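Local coordinates for pyruvate kinase (Pyrobaculum aerophilum, PDB 3QTG), which catalyses the final step of glycolysis, in which phosphoenolpyruvate and ADP give pyruvate and ATP, as a homotetramer that requires a divalent metal cation, at residues A236-V244 / V269-Y280; R394-N405 / W416-A425. All blocks are in the same frame, centred on the assembly; numbering follows the deposited sequence. Where two conformers were deposited one is given.

Interaction 1 of 2, residues A236-V244 / V269-Y280; sequences AVNNLEELV and VQRRIVHTSLKY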
loop_
_atom_site.group_PDB
_atom_site.type_symbol
_atom_site.label_atom_id
_atom_site.label_comp_id
_atom_site.label_asym_id
_atom_site.label_seq_id
_atom_site.Cartn_x
_atom_site.Cartn_y
_atom_site.Cartn_z
ATOM N N ALA A 236 -28.891 8.051 20.285
ATOM C CA ALA A 236 -27.584 8.699 20.062
ATOM C C ALA A 236 -26.688 7.857 19.134
ATOM O O ALA A 236 -26.053 8.383 18.203
ATOM C CB ALA A 236 -26.888 8.962 21.399
ATOM N N VAL A 237 -26.649 6.549 19.385
ATOM C CA VAL A 237 -25.900 5.639 18.541
ATOM C C VAL A 237 -26.438 5.615 17.096
ATOM O O VAL A 237 -25.665 5.595 16.175
ATOM C CB VAL A 237 -25.747 4.210 19.174
ATOM C CG1 VAL A 237 -25.005 3.241 18.205
ATOM C CG2 VAL A 237 -25.019 4.293 20.517
ATOM N N ASN A 238 -27.753 5.642 16.894
ATOM C CA ASN A 238 -28.289 5.674 15.516
ATOM C C ASN A 238 -28.063 7.008 14.772
ATOM O O ASN A 238 -28.151 7.054 13.547
ATOM C CB ASN A 238 -29.772 5.285 15.485
ATOM C CG ASN A 238 -30.039 3.928 16.142
ATOM O OD1 ASN A 238 -29.251 2.967 16.016
ATOM N ND2 ASN A 238 -31.154 3.841 16.842
ATOM N N ASN A 239 -27.779 8.072 15.519
ATOM C CA ASN A 239 -27.468 9.409 14.972
ATOM C C ASN A 239 -25.990 9.823 15.242
ATOM O O ASN A 239 -25.662 11.010 15.367
ATOM C CB ASN A 239 -28.436 10.443 15.565
ATOM C CG ASN A 239 -28.561 11.699 14.713
ATOM O OD1 ASN A 239 -28.468 11.649 13.485
ATOM N ND2 ASN A 239 -28.786 12.831 15.366
ATOM N N LEU A 240 -25.108 8.831 15.297
ATOM C CA LEU A 240 -23.707 9.041 15.703
ATOM C C LEU A 240 -22.904 9.949 14.762
ATOM O O LEU A 240 -22.241 10.882 15.223
ATOM C CB LEU A 240 -23.005 7.690 15.885
ATOM C CG LEU A 240 -21.680 7.648 16.644
ATOM C CD1 LEU A 240 -21.826 8.239 18.036
ATOM C CD2 LEU A 240 -21.229 6.201 16.719
ATOM N N GLU A 241 -22.984 9.676 13.457
ATOM C CA GLU A 241 -22.331 10.497 12.422
ATOM C C GLU A 241 -22.501 12.003 12.651
ATOM O O GLU A 241 -21.510 12.749 12.754
ATOM C CB GLU A 241 -22.853 10.127 11.034
ATOM C CG GLU A 241 -22.440 8.736 10.555
ATOM C CD GLU A 241 -20.996 8.684 10.092
ATOM O OE1 GLU A 241 -20.592 9.568 9.309
ATOM O OE2 GLU A 241 -20.260 7.755 10.500
ATOM N N GLU A 242 -23.758 12.431 12.750
ATOM C CA GLU A 242 -24.095 13.849 12.906
ATOM C C GLU A 242 -23.807 14.384 14.296
ATOM O O GLU A 242 -23.365 15.521 14.443
ATOM C CB GLU A 242 -25.564 14.105 12.531
ATOM C CG GLU A 242 -25.880 13.736 11.058
ATOM C CD GLU A 242 -25.265 14.720 10.055
ATOM O OE1 GLU A 242 -25.923 15.747 9.762
ATOM O OE2 GLU A 242 -24.135 14.469 9.560
ATOM N N LEU A 243 -24.052 13.566 15.314
ATOM C CA LEU A 243 -23.785 13.971 16.687
ATOM C C LEU A 243 -22.296 14.179 16.944
ATOM O O LEU A 243 -21.910 15.112 17.643
ATOM C CB LEU A 243 -24.341 12.948 17.689
ATOM C CG LEU A 243 -25.794 13.099 18.143
ATOM C CD1 LEU A 243 -26.118 12.017 19.146
ATOM C CD2 LEU A 243 -26.043 14.466 18.753
ATOM N N VAL A 244 -21.472 13.277 16.417
ATOM C CA VAL A 244 -20.030 13.397 16.570
ATOM C C VAL A 244 -19.573 14.702 15.930
ATOM O O VAL A 244 -18.874 15.478 16.570
ATOM C CB VAL A 244 -19.275 12.156 16.014
ATOM C CG1 VAL A 244 -17.802 12.460 15.808
ATOM C CG2 VAL A 244 -19.466 10.963 16.965
ATOM N N VAL A 269 -20.464 -1.443 20.401
ATOM C CA VAL A 269 -20.978 -0.078 20.401
ATOM C C VAL A 269 -19.884 0.911 20.847
ATOM O O VAL A 269 -19.691 1.928 20.205
ATOM C CB VAL A 269 -22.306 0.058 21.251
ATOM C CG1 VAL A 269 -22.669 1.497 21.487
ATOM C CG2 VAL A 269 -23.465 -0.663 20.574
ATOM N N GLN A 270 -19.165 0.594 21.928
ATOM C CA GLN A 270 -17.994 1.361 22.343
ATOM C C GLN A 270 -17.003 1.521 21.188
ATOM O O GLN A 270 -16.525 2.622 20.907
ATOM C CB GLN A 270 -17.291 0.684 23.522
ATOM C CG GLN A 270 -16.007 1.411 23.943
ATOM C CD GLN A 270 -15.378 0.846 25.213
ATOM O OE1 GLN A 270 -16.079 0.472 26.164
ATOM N NE2 GLN A 270 -14.055 0.779 25.234
ATOM N N ARG A 271 -16.685 0.413 20.526
ATOM C CA ARG A 271 -15.744 0.462 19.415
ATOM C C ARG A 271 -16.255 1.388 18.317
ATOM O O ARG A 271 -15.504 2.212 17.812
ATOM C CB ARG A 271 -15.480 -0.952 18.882
ATOM C CG ARG A 271 -14.402 -1.029 17.869
ATOM C CD ARG A 271 -14.370 -2.414 17.220
ATOM N NE ARG A 271 -13.729 -3.406 18.072
ATOM C CZ ARG A 271 -13.423 -4.638 17.672
ATOM N NH1 ARG A 271 -13.706 -5.028 16.435
ATOM N NH2 ARG A 271 -12.825 -5.479 18.505
ATOM N N ARG A 272 -17.534 1.275 17.965
ATOM C CA ARG A 272 -18.097 2.124 16.918
ATOM C C ARG A 272 -18.091 3.630 17.278
ATOM O O ARG A 272 -17.804 4.469 16.418
ATOM C CB ARG A 272 -19.488 1.631 16.467
ATOM C CG ARG A 272 -20.291 2.670 15.652
ATOM C CD ARG A 272 -21.381 2.035 14.723
ATOM N NE ARG A 272 -22.619 1.694 15.441
ATOM C CZ ARG A 272 -22.905 0.490 15.954
ATOM N NH1 ARG A 272 -22.039 -0.520 15.846
ATOM N NH2 ARG A 272 -24.061 0.297 16.586
ATOM N N ILE A 273 -18.383 3.972 18.532
ATOM C CA ILE A 273 -18.295 5.376 18.963
ATOM C C ILE A 273 -16.864 5.926 18.857
ATOM O O ILE A 273 -16.645 7.056 18.380
ATOM C CB ILE A 273 -18.841 5.621 20.401
ATOM C CG1 ILE A 273 -20.344 5.272 20.501
ATOM C CG2 ILE A 273 -18.600 7.085 20.781
ATOM C CD1 ILE A 273 -20.842 4.873 21.900
ATOM N N VAL A 274 -15.905 5.121 19.328
ATOM C CA VAL A 274 -14.478 5.476 19.319
ATOM C C VAL A 274 -13.932 5.603 17.881
ATOM O O VAL A 274 -13.332 6.616 17.548
ATOM C CB VAL A 274 -13.619 4.485 20.143
ATOM C CG1 VAL A 274 -12.114 4.823 20.018
ATOM C CG2 VAL A 274 -14.040 4.503 21.623
ATOM N N HIS A 275 -14.183 4.606 17.039
ATOM C CA HIS A 275 -13.826 4.673 15.614
ATOM C C HIS A 275 -14.405 5.923 14.913
ATOM O O HIS A 275 -13.705 6.642 14.220
ATOM C CB HIS A 275 -14.242 3.374 14.914
ATOM C CG HIS A 275 -13.332 2.213 15.219
ATOM N ND1 HIS A 275 -12.420 2.230 16.262
ATOM C CD2 HIS A 275 -13.200 1.000 14.623
ATOM C CE1 HIS A 275 -11.768 1.079 16.288
ATOM N NE2 HIS A 275 -12.223 0.314 15.307
ATOM N N THR A 276 -15.677 6.210 15.145
ATOM C CA THR A 276 -16.308 7.377 14.555
ATOM C C THR A 276 -15.711 8.710 15.008
ATOM O O THR A 276 -15.491 9.609 14.174
ATOM C CB THR A 276 -17.826 7.309 14.758
ATOM O OG1 THR A 276 -18.283 6.081 14.190
ATOM C CG2 THR A 276 -18.540 8.472 14.090
ATOM N N SER A 277 -15.412 8.830 16.297
ATOM C CA SER A 277 -14.820 10.058 16.829
ATOM C C SER A 277 -13.420 10.307 16.285
ATOM O O SER A 277 -13.110 11.431 15.942
ATOM C CB SER A 277 -14.781 10.078 18.372
ATOM O OG SER A 277 -16.071 9.903 18.919
ATOM N N LEU A 278 -12.594 9.255 16.235
ATOM C CA LEU A 278 -11.249 9.318 15.669
ATOM C C LEU A 278 -11.279 9.699 14.196
ATOM O O LEU A 278 -10.535 10.584 13.798
ATOM C CB LEU A 278 -10.462 8.010 15.900
ATOM C CG LEU A 278 -10.060 7.671 17.347
ATOM C CD1 LEU A 278 -9.622 6.230 17.494
ATOM C CD2 LEU A 278 -8.932 8.574 17.780
ATOM N N LYS A 279 -12.152 9.052 13.416
ATOM C CA LYS A 279 -12.381 9.392 12.001
ATOM C C LYS A 279 -12.646 10.888 11.767
ATOM O O LYS A 279 -12.123 11.468 10.819
ATOM C CB LYS A 279 -13.550 8.565 11.424
ATOM C CG LYS A 279 -13.933 8.873 9.942
ATOM C CD LYS A 279 -14.919 7.824 9.347
ATOM C CE LYS A 279 -16.364 8.086 9.796
ATOM N NZ LYS A 279 -17.385 6.944 9.694
ATOM N N TYR A 280 -13.473 11.487 12.626
ATOM C CA TYR A 280 -13.860 12.893 12.504
ATOM C C TYR A 280 -13.017 13.875 13.308
ATOM O O TYR A 280 -13.327 15.064 13.328
ATOM C CB TYR A 280 -15.361 13.083 12.809
ATOM C CG TYR A 280 -16.250 12.519 11.716
ATOM C CD1 TYR A 280 -16.959 11.348 11.911
ATOM C CD2 TYR A 280 -16.339 13.147 10.467
ATOM C CE1 TYR A 280 -17.758 10.820 10.907
ATOM C CE2 TYR A 280 -17.128 12.627 9.454
ATOM C CZ TYR A 280 -17.828 11.470 9.683
ATOM O OH TYR A 280 -18.612 10.954 8.699
HETATM O O HOH W 1 -20.339 5.750 12.443
#
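The ring of Y280 meets the carboxylate of E241 at its edge, the two planes about 70° apart; T276 CG2 lies near the ring plane too, farther round the rim, while V244 CG1 comes obliquely upon the ring and is 3.9 Å from Y280 CB. The guanidinium of R272 is likewise met obliquely, by V237 CG1. E241 reaches its partners because its chain folds over at chi2 (-76°). Its two oxygens divide the work: OE1 accepts a very short bond from Y280 OH (2.5 Å), and OE2 offers its syn lone pair to K279 NZ (3.1 Å) in a salt bridge. A water 2.8 Å from E241 OE2 also donates to T276 OG1, which itself donates to R272 O. Beyond this polar end helices 240-244 and 269-279, crossing at -49°, pack through L240 CD2, 3.8 Å from I273 CA and from R272 CG; in the preceding helical turn V237 CG2 rests 3.8 Å from V269 CG1. These are neighbouring outer helices of the TIM barrel, with L240, V244 and I273 reaching strands 226-231 and 249-253. With tyrosine, lysine and water all donating to it, the E241 carboxylate is probably held in its charged form.

Interaction 2 of 2, residues R394-N405 / W416-A425; sequences RPRGVVYVGTPN and WALEPLYIPA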
loop_
_atom_site.group_PDB
_atom_site.type_symbol
_atom_site.label_atom_id
_atom_site.label_comp_id
_atom_site.label_asym_id
_atom_site.label_seq_id
_atom_site.Cartn_x
_atom_site.Cartn_y
_atom_site.Cartn_z
ATOM N N ARG A 394 -2.666 11.431 16.472
ATOM C CA ARG A 394 -2.143 10.430 17.410
ATOM C C ARG A 394 -0.608 10.281 17.381
ATOM O O ARG A 394 -0.075 9.178 17.178
ATOM C CB ARG A 394 -2.865 9.078 17.236
ATOM C CG ARG A 394 -4.368 9.107 17.653
ATOM C CD ARG A 394 -4.507 9.507 19.113
ATOM N NE ARG A 394 -5.863 9.430 19.688
ATOM C CZ ARG A 394 -6.668 10.471 19.827
ATOM N NH1 ARG A 394 -6.259 11.641 19.379
ATOM N NH2 ARG A 394 -7.884 10.346 20.402
ATOM N N PRO A 395 0.112 11.396 17.622
ATOM C CA PRO A 395 1.582 11.272 17.782
ATOM C C PRO A 395 1.883 10.352 18.963
ATOM O O PRO A 395 1.096 10.310 19.923
ATOM C CB PRO A 395 2.021 12.699 18.099
ATOM C CG PRO A 395 0.697 13.375 18.651
ATOM C CD PRO A 395 -0.367 12.775 17.824
ATOM N N ARG A 396 2.999 9.629 18.907
ATOM C CA ARG A 396 3.231 8.517 19.812
ATOM C C ARG A 396 4.072 8.918 21.007
ATOM O O ARG A 396 4.471 8.070 21.812
ATOM C CB ARG A 396 3.910 7.350 19.072
ATOM C CG ARG A 396 3.003 6.522 18.192
ATOM C CD ARG A 396 2.001 5.796 19.044
ATOM N NE ARG A 396 1.599 4.513 18.460
ATOM C CZ ARG A 396 0.455 4.315 17.809
ATOM N NH1 ARG A 396 -0.407 5.321 17.652
ATOM N NH2 ARG A 396 0.181 3.113 17.323
ATOM N N GLY A 397 4.367 10.203 21.113
ATOM C CA GLY A 397 5.121 10.728 22.248
ATOM C C GLY A 397 4.442 11.994 22.699
ATOM O O GLY A 397 3.539 12.505 22.011
ATOM N N VAL A 398 4.846 12.484 23.864
ATOM C CA VAL A 398 4.326 13.739 24.413
ATOM C C VAL A 398 4.503 14.924 23.462
ATOM O O VAL A 398 5.522 15.047 22.801
ATOM C CB VAL A 398 4.964 14.061 25.785
ATOM C CG1 VAL A 398 4.570 15.458 26.263
ATOM C CG2 VAL A 398 4.543 13.008 26.802
ATOM N N VAL A 399 3.477 15.777 23.408
ATOM C CA VAL A 399 3.472 16.993 22.610
ATOM C C VAL A 399 3.455 18.164 23.579
ATOM O O VAL A 399 2.458 18.407 24.288
ATOM C CB VAL A 399 2.247 17.041 21.631
ATOM C CG1 VAL A 399 2.278 18.300 20.746
ATOM C CG2 VAL A 399 2.179 15.778 20.785
ATOM N N TYR A 400 4.572 18.883 23.638
ATOM C CA TYR A 400 4.668 20.076 24.483
ATOM C C TYR A 400 3.999 21.241 23.795
ATOM O O TYR A 400 4.310 21.552 22.634
ATOM C CB TYR A 400 6.125 20.394 24.772
ATOM C CG TYR A 400 6.786 19.234 25.453
ATOM C CD1 TYR A 400 6.612 19.026 26.828
ATOM C CD2 TYR A 400 7.529 18.311 24.723
ATOM C CE1 TYR A 400 7.199 17.950 27.460
ATOM C CE2 TYR A 400 8.121 17.226 25.351
ATOM C CZ TYR A 400 7.950 17.062 26.723
ATOM O OH TYR A 400 8.533 15.993 27.350
ATOM N N VAL A 401 3.058 21.870 24.486
ATOM C CA VAL A 401 2.338 22.981 23.901
ATOM C C VAL A 401 2.536 24.213 24.754
ATOM O O VAL A 401 2.161 24.226 25.914
ATOM C CB VAL A 401 0.819 22.689 23.772
ATOM C CG1 VAL A 401 0.096 23.838 23.077
ATOM C CG2 VAL A 401 0.565 21.357 23.054
ATOM N N GLY A 402 3.121 25.253 24.173
ATOM C CA GLY A 402 3.215 26.525 24.843
ATOM C C GLY A 402 2.008 27.332 24.446
ATOM O O GLY A 402 1.619 27.322 23.270
ATOM N N THR A 403 1.402 28.011 25.422
ATOM C CA THR A 403 0.302 28.935 25.165
ATOM C C THR A 403 0.347 30.149 26.120
ATOM O O THR A 403 0.746 30.013 27.277
ATOM C CB THR A 403 -1.102 28.201 25.187
ATOM O OG1 THR A 403 -2.143 29.110 24.824
ATOM C CG2 THR A 403 -1.430 27.597 26.538
ATOM N N PRO A 404 -0.042 31.346 25.641
ATOM C CA PRO A 404 -0.109 32.483 26.597
ATOM C C PRO A 404 -1.439 32.597 27.357
ATOM O O PRO A 404 -1.620 33.510 28.164
ATOM C CB PRO A 404 0.095 33.714 25.696
ATOM C CG PRO A 404 -0.322 33.261 24.298
ATOM C CD PRO A 404 -0.396 31.748 24.263
ATOM N N ASN A 405 -2.371 31.688 27.076
ATOM C CA ASN A 405 -3.690 31.703 27.690
ATOM C C ASN A 405 -3.817 30.512 28.632
ATOM O O ASN A 405 -3.708 29.352 28.211
ATOM C CB ASN A 405 -4.781 31.676 26.609
ATOM C CG ASN A 405 -6.197 31.850 27.172
ATOM O OD1 ASN A 405 -6.417 31.933 28.391
ATOM N ND2 ASN A 405 -7.167 31.915 26.273
ATOM N N TRP A 416 -5.379 13.994 24.085
ATOM C CA TRP A 416 -4.300 13.019 23.807
ATOM C C TRP A 416 -2.889 13.617 23.669
ATOM O O TRP A 416 -2.658 14.481 22.825
ATOM C CB TRP A 416 -4.632 12.257 22.523
ATOM C CG TRP A 416 -3.501 11.409 21.996
ATOM C CD1 TRP A 416 -2.511 11.802 21.122
ATOM C CD2 TRP A 416 -3.250 10.027 22.288
ATOM N NE1 TRP A 416 -1.677 10.765 20.861
ATOM C CE2 TRP A 416 -2.086 9.660 21.564
ATOM C CE3 TRP A 416 -3.899 9.062 23.083
ATOM C CZ2 TRP A 416 -1.538 8.360 21.605
ATOM C CZ3 TRP A 416 -3.353 7.745 23.133
ATOM C CH2 TRP A 416 -2.177 7.419 22.381
ATOM N N ALA A 417 -1.971 13.133 24.500
ATOM C CA ALA A 417 -0.506 13.393 24.439
ATOM C C ALA A 417 -0.050 14.787 24.819
ATOM O O ALA A 417 1.155 15.013 24.997
ATOM C CB ALA A 417 0.108 12.978 23.059
ATOM N N LEU A 418 -0.983 15.731 24.923
ATOM C CA LEU A 418 -0.604 17.133 25.081
ATOM C C LEU A 418 -0.121 17.451 26.474
ATOM O O LEU A 418 -0.752 17.074 27.481
ATOM C CB LEU A 418 -1.736 18.093 24.686
ATOM C CG LEU A 418 -2.334 17.971 23.278
ATOM C CD1 LEU A 418 -3.215 19.165 23.028
ATOM C CD2 LEU A 418 -1.249 17.839 22.190
ATOM N N GLU A 419 1.008 18.148 26.524
ATOM C CA GLU A 419 1.485 18.717 27.780
ATOM C C GLU A 419 1.497 20.245 27.698
ATOM O O GLU A 419 2.452 20.843 27.201
ATOM C CB GLU A 419 2.846 18.172 28.210
ATOM C CG GLU A 419 3.011 18.326 29.718
ATOM C CD GLU A 419 4.437 18.195 30.179
ATOM O OE1 GLU A 419 4.939 19.149 30.812
ATOM O OE2 GLU A 419 5.060 17.149 29.902
ATOM N N PRO A 420 0.413 20.866 28.180
ATOM C CA PRO A 420 0.275 22.304 28.070
ATOM C C PRO A 420 1.065 23.073 29.122
ATOM O O PRO A 420 0.991 22.777 30.321
ATOM C CB PRO A 420 -1.237 22.526 28.193
ATOM C CG PRO A 420 -1.732 21.356 29.007
ATOM C CD PRO A 420 -0.766 20.221 28.804
ATOM N N LEU A 421 1.808 24.065 28.646
ATOM C CA LEU A 421 2.695 24.892 29.451
ATOM C C LEU A 421 2.280 26.341 29.277
ATOM O O LEU A 421 2.158 26.831 28.153
ATOM C CB LEU A 421 4.145 24.725 28.975
ATOM C CG LEU A 421 4.715 23.298 28.975
ATOM C CD1 LEU A 421 5.854 23.146 27.993
ATOM C CD2 LEU A 421 5.142 22.868 30.386
ATOM N N TYR A 422 2.047 27.023 30.391
ATOM C CA TYR A 422 1.753 28.443 30.352
ATOM C C TYR A 422 3.037 29.205 30.049
ATOM O O TYR A 422 3.983 29.169 30.841
ATOM C CB TYR A 422 1.133 28.920 31.661
ATOM C CG TYR A 422 0.919 30.417 31.690
ATOM C CD1 TYR A 422 -0.065 31.013 30.904
ATOM C CD2 TYR A 422 1.716 31.235 32.486
ATOM C CE1 TYR A 422 -0.263 32.392 30.918
ATOM C CE2 TYR A 422 1.530 32.610 32.513
ATOM C CZ TYR A 422 0.541 33.185 31.724
ATOM O OH TYR A 422 0.359 34.553 31.743
ATOM N N ILE A 423 3.065 29.864 28.889
ATOM C CA ILE A 423 4.216 30.656 28.438
ATOM C C ILE A 423 3.734 31.993 27.845
ATOM O O ILE A 423 3.263 32.026 26.709
ATOM C CB ILE A 423 5.070 29.893 27.382
ATOM C CG1 ILE A 423 5.604 28.581 27.961
ATOM C CG2 ILE A 423 6.244 30.759 26.882
ATOM C CD1 ILE A 423 6.247 27.682 26.934
ATOM N N PRO A 424 3.846 33.098 28.622
ATOM C CA PRO A 424 3.588 34.448 28.111
ATOM C C PRO A 424 4.555 34.799 26.970
ATOM O O PRO A 424 5.756 34.527 27.078
ATOM C CB PRO A 424 3.860 35.342 29.323
ATOM C CG PRO A 424 3.745 34.440 30.508
ATOM C CD PRO A 424 4.219 33.113 30.050
ATOM N N ALA A 425 4.025 35.365 25.885
ATOM C CA ALA A 425 4.822 35.714 24.694
ATOM C C ALA A 425 4.110 36.762 23.850
ATOM O O ALA A 425 2.872 36.831 23.851
ATOM C CB ALA A 425 5.126 34.471 23.849
#
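V399 O receives the 2.7 Å bond from E419 N, the shortest hydrogen bond between the two strands, and has L418 CA-H as a second, weaker neighbour. Five further backbone bonds, from V399 N to A417 O (2.9 Å) through I423 N to T403 O (2.8 Å), complete a parallel ladder. Before the strands, the guanidinium of R394 lies flat on the indole of W416, planes 13° apart: R394 CD sits 3.3 Å from the centroid of the W416 five-membered ring in a CH-pi contact, and the guanidinium stacks off-centre toward W416 CB. With W416 CG anti to the backbone N (chi1 170°), the indole turns its edge to P395, whose O takes the bond from W416 NE1 (3.0 Å) in the carbonyl plane. R394 is fixed further by G315 O and a salt bridge to D317. Among the strand side chains, L418 CD2 leans on V399 CB (3.6 Å), and E419 OE2 approaches Y400 CE1 (3.3 Å), carboxylate steeply inclined to the ring. The pair belongs to a beta-alpha-beta unit: helix 406-412 covers the face with V401, T403 and L418, helix 428-439 the face with Y400 and L421, and strand 399-403 joins 418-422, outermost in the chain's sheet, to strand 376-380.

In the fold
Interaction 1 belongs to the TIM barrel and interaction 2 to the C-terminal alpha/beta domain; their centres are 27 Å apart, yet they touch. L278 CD2, on the face of helix 266-279 turned from its helix partner, packs 3.3 Å from R394 NH2, so the arginine that stacks on W416 also meets the barrel at the domain boundary. Only interaction 1 approaches the probable catalytic centre: the side chain of V237 is about 8 Å from that of E232, a magnesium ligand by similarity, and the side chain of I273 about 9 Å from that of K230, the likely transition-state stabiliser. Interaction 2 lies away from these sites. Helix 266-279 also faces a second subunit, through R271 and H275.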